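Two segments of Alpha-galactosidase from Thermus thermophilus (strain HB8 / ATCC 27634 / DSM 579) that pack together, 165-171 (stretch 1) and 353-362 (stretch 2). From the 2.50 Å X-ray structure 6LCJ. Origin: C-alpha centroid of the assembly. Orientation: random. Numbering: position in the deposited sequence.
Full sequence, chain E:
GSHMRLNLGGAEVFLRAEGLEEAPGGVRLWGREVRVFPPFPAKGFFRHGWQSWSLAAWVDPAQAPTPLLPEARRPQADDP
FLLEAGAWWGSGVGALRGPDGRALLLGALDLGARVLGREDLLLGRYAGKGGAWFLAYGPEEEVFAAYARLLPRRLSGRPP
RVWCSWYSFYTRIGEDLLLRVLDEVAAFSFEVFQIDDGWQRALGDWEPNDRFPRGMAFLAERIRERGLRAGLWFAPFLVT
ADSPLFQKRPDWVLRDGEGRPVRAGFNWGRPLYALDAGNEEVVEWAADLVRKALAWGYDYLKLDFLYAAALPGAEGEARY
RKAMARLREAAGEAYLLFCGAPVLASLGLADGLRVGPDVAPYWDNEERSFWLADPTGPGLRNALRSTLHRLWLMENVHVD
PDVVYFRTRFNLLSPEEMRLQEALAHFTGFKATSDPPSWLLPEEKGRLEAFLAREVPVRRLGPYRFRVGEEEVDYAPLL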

# COMPACT_ATOMS: atom_id res chain seq x y z
N SER E 165 1.71 -13.96 -48.94
CA SER E 165 2.40 -12.68 -49.01
C SER E 165 2.89 -12.16 -47.66
O SER E 165 3.67 -11.20 -47.63
CB SER E 165 1.49 -11.61 -49.63
OG SER E 165 0.29 -11.42 -48.88
N TRP E 166 2.46 -12.75 -46.54
CA TRP E 166 2.62 -12.06 -45.27
C TRP E 166 4.08 -11.94 -44.85
O TRP E 166 4.55 -10.86 -44.48
CB TRP E 166 1.80 -12.76 -44.17
CG TRP E 166 1.99 -12.08 -42.84
CD1 TRP E 166 2.65 -12.58 -41.75
CD2 TRP E 166 1.57 -10.76 -42.47
NE1 TRP E 166 2.64 -11.67 -40.73
CE2 TRP E 166 1.99 -10.54 -41.14
CE3 TRP E 166 0.88 -9.74 -43.13
CZ2 TRP E 166 1.73 -9.35 -40.46
CZ3 TRP E 166 0.63 -8.55 -42.46
CH2 TRP E 166 1.05 -8.37 -41.14
N TYR E 167 4.83 -13.04 -44.92
CA TYR E 167 6.15 -13.07 -44.31
C TYR E 167 7.25 -12.57 -45.22
O TYR E 167 8.42 -12.87 -45.00
CB TYR E 167 6.46 -14.48 -43.84
CG TYR E 167 5.52 -14.94 -42.78
CD1 TYR E 167 5.72 -14.57 -41.45
CD2 TYR E 167 4.41 -15.71 -43.10
CE1 TYR E 167 4.86 -14.99 -40.46
CE2 TYR E 167 3.55 -16.13 -42.12
CZ TYR E 167 3.79 -15.78 -40.81
OH TYR E 167 2.93 -16.21 -39.84
N SER E 168 6.91 -11.79 -46.24
CA SER E 168 7.93 -11.06 -46.98
C SER E 168 7.53 -9.59 -47.09
O SER E 168 8.35 -8.70 -46.82
CB SER E 168 8.15 -11.68 -48.36
OG SER E 168 6.91 -12.01 -48.96
N PHE E 169 6.28 -9.31 -47.45
CA PHE E 169 5.86 -7.92 -47.63
C PHE E 169 5.05 -7.36 -46.47
O PHE E 169 4.91 -6.14 -46.38
CB PHE E 169 5.04 -7.79 -48.91
CG PHE E 169 5.75 -8.26 -50.14
CD1 PHE E 169 6.82 -7.55 -50.65
CD2 PHE E 169 5.36 -9.42 -50.78
CE1 PHE E 169 7.48 -7.98 -51.78
CE2 PHE E 169 6.01 -9.87 -51.91
CZ PHE E 169 7.08 -9.15 -52.42
N TYR E 170 4.53 -8.21 -45.59
CA TYR E 170 3.65 -7.80 -44.48
C TYR E 170 2.52 -6.97 -45.08
O TYR E 170 1.93 -7.40 -46.09
CB TYR E 170 4.49 -7.14 -43.39
CG TYR E 170 5.34 -8.18 -42.70
CD1 TYR E 170 4.85 -8.89 -41.61
CD2 TYR E 170 6.61 -8.53 -43.17
CE1 TYR E 170 5.59 -9.87 -40.98
CE2 TYR E 170 7.37 -9.52 -42.55
CZ TYR E 170 6.85 -10.19 -41.45
OH TYR E 170 7.56 -11.17 -40.79
N THR E 171 2.17 -5.80 -44.51
CA THR E 171 1.03 -5.04 -45.00
C THR E 171 1.35 -4.21 -46.25
O THR E 171 0.43 -3.62 -46.82
CB THR E 171 0.47 -4.09 -43.92
OG1 THR E 171 1.53 -3.30 -43.38
CG2 THR E 171 -0.21 -4.85 -42.79
N LEU E 353 -5.12 -25.81 -39.63
CA LEU E 353 -5.12 -25.15 -38.33
C LEU E 353 -3.69 -24.77 -37.97
O LEU E 353 -2.81 -25.63 -37.90
CB LEU E 353 -5.73 -26.05 -37.26
CG LEU E 353 -5.77 -25.52 -35.83
CD1 LEU E 353 -6.76 -24.40 -35.73
CD2 LEU E 353 -6.11 -26.61 -34.83
N ARG E 354 -3.46 -23.48 -37.73
CA ARG E 354 -2.18 -23.04 -37.19
C ARG E 354 -2.06 -23.47 -35.73
O ARG E 354 -3.00 -23.29 -34.96
CB ARG E 354 -2.04 -21.52 -37.33
CG ARG E 354 -1.80 -21.05 -38.77
CD ARG E 354 -0.31 -20.90 -39.09
NE ARG E 354 0.35 -20.26 -37.97
CZ ARG E 354 0.51 -18.95 -37.84
NH1 ARG E 354 0.09 -18.11 -38.78
NH2 ARG E 354 1.09 -18.47 -36.74
N VAL E 355 -0.92 -24.06 -35.38
CA VAL E 355 -0.70 -24.62 -34.04
C VAL E 355 0.40 -23.92 -33.28
O VAL E 355 0.74 -24.34 -32.17
CB VAL E 355 -0.41 -26.14 -34.10
CG1 VAL E 355 -1.64 -26.91 -34.52
CG2 VAL E 355 0.73 -26.39 -35.06
N GLY E 356 0.99 -22.86 -33.82
CA GLY E 356 1.97 -22.11 -33.09
C GLY E 356 1.96 -20.62 -33.40
O GLY E 356 1.32 -20.15 -34.35
N PRO E 357 2.68 -19.86 -32.57
CA PRO E 357 2.97 -18.47 -32.90
C PRO E 357 3.47 -18.30 -34.32
O PRO E 357 3.98 -19.25 -34.94
CB PRO E 357 4.07 -18.10 -31.90
CG PRO E 357 3.89 -19.03 -30.77
CD PRO E 357 3.39 -20.31 -31.36
N ASP E 358 3.30 -17.10 -34.85
CA ASP E 358 3.89 -16.76 -36.14
C ASP E 358 5.38 -17.08 -36.16
O ASP E 358 6.12 -16.81 -35.20
CB ASP E 358 3.71 -15.26 -36.40
CG ASP E 358 2.30 -14.90 -36.72
OD1 ASP E 358 1.43 -15.82 -36.78
OD2 ASP E 358 2.07 -13.69 -36.92
N VAL E 359 5.83 -17.63 -37.27
CA VAL E 359 7.26 -17.58 -37.54
C VAL E 359 7.62 -16.12 -37.79
O VAL E 359 6.76 -15.26 -37.97
CB VAL E 359 7.68 -18.47 -38.72
CG1 VAL E 359 7.43 -19.94 -38.38
CG2 VAL E 359 6.94 -18.04 -39.98
N ALA E 360 8.91 -15.84 -37.79
CA ALA E 360 9.42 -14.52 -38.11
C ALA E 360 10.78 -14.75 -38.73
O ALA E 360 11.32 -15.87 -38.64
CB ALA E 360 9.50 -13.63 -36.86
N PRO E 361 11.38 -13.72 -39.38
CA PRO E 361 12.71 -13.90 -39.97
C PRO E 361 13.83 -13.79 -38.93
O PRO E 361 14.85 -13.13 -39.15
CB PRO E 361 12.77 -12.79 -41.02
CG PRO E 361 11.75 -11.77 -40.62
CD PRO E 361 10.90 -12.33 -39.51
N TYR E 362 13.63 -14.41 -37.77
CA TYR E 362 14.61 -14.36 -36.69
C TYR E 362 14.27 -15.44 -35.67
O TYR E 362 13.14 -15.94 -35.62
CB TYR E 362 14.68 -12.98 -36.01
CG TYR E 362 13.37 -12.34 -35.63
CD1 TYR E 362 12.69 -12.72 -34.47
CD2 TYR E 362 12.82 -11.33 -36.41
CE1 TYR E 362 11.49 -12.11 -34.12
CE2 TYR E 362 11.63 -10.72 -36.07
CZ TYR E 362 10.96 -11.10 -34.92
OH TYR E 362 9.76 -10.48 -34.61

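Contacts between segments far apart in sequence often rest on one aromatic side chain that combines an apolar ring with a polar tip, and the packing of residues 165-171 against 353-362 in this alpha-galactosidase is a compact example. The touching residues lie at least 187 positions apart in the chain, and the two segments together bury 236 Å². Of this, Tyr 167 alone contributes 94 Å², the largest share of any residue. Its CA-to-CB bond points toward the second stretch, so that with chi1 in the m well the ring extends along an irregular run of chain following the strand at Leu 353 and Arg 354.

Packing around the aromatic rings supplies the first kind of contact. Val 359 places CG2 over one face of the Tyr 167 ring, 4.0 Å from the ring centroid and 21° off the ring normal, a CH-pi arrangement. The same methyl carbon CG2 of Val 359 lies 3.7 Å from CE1 of Tyr 167. A branched, buried valine suits this position because it can offer a methyl group to the ring even though its CA-to-CB bond points sideways rather than toward the other stretch. The backbone takes part too: the carbonyl O of Val 359 approaches Tyr 167 CE1 to 3.1 Å, a snug contact between a ring carbon and an oxygen. Farther along, Tyr 170 OH comes within 3.8 Å of Pro 361 CD, a hydroxyl against a proline carbon. Tyr 170 has left helical geometry with a positive phi of 53°, yet its CA-to-CB bond still points toward the second stretch, where the proline ring offers a compact hydrocarbon surface.

The second kind of contact is polar, and its hydrogen bonds that are clear lie within the second stretch. Arg 354 and Asp 358 form a salt bridge, with Arg 354 NH2 donating to Asp 358 OD1 at 2.7 Å and a nearly linear angle of 169°; Arg 354 NH1 adds a weak hydrogen bond to the same Asp 358 OD1 at 3.3 Å. The guanidinium also reaches the main chain, since Arg 354 NH2 donates to Gly 356 O at 2.9 Å. Arginine fits this role well: one terminal nitrogen can serve both a carboxylate and a main-chain oxygen, while the paired charges compensate each other where Arg 354 is buried.

Beside this pair lies the phenolic end of Tyr 167. Tyr 167 OH lies 3.4 Å from Asp 358 OD1 and 3.6 Å from Arg 354 NH1, while Asp 358 CB sits at the edge of the ring, near its plane. The hydroxyl is satisfied by a hydrogen bond elsewhere in the structure. Trp 166 NE1 stands 4.3 Å from Asp 358 OD2, a long approach with the carboxylate oxygen oblique to the indole ring. The general lesson is that one tyrosine can serve two kinds of contact: its ring face receives the CH-pi contact of Val 359, and its hydroxyl lies beside the salt bridge between Arg 354 and Asp 358.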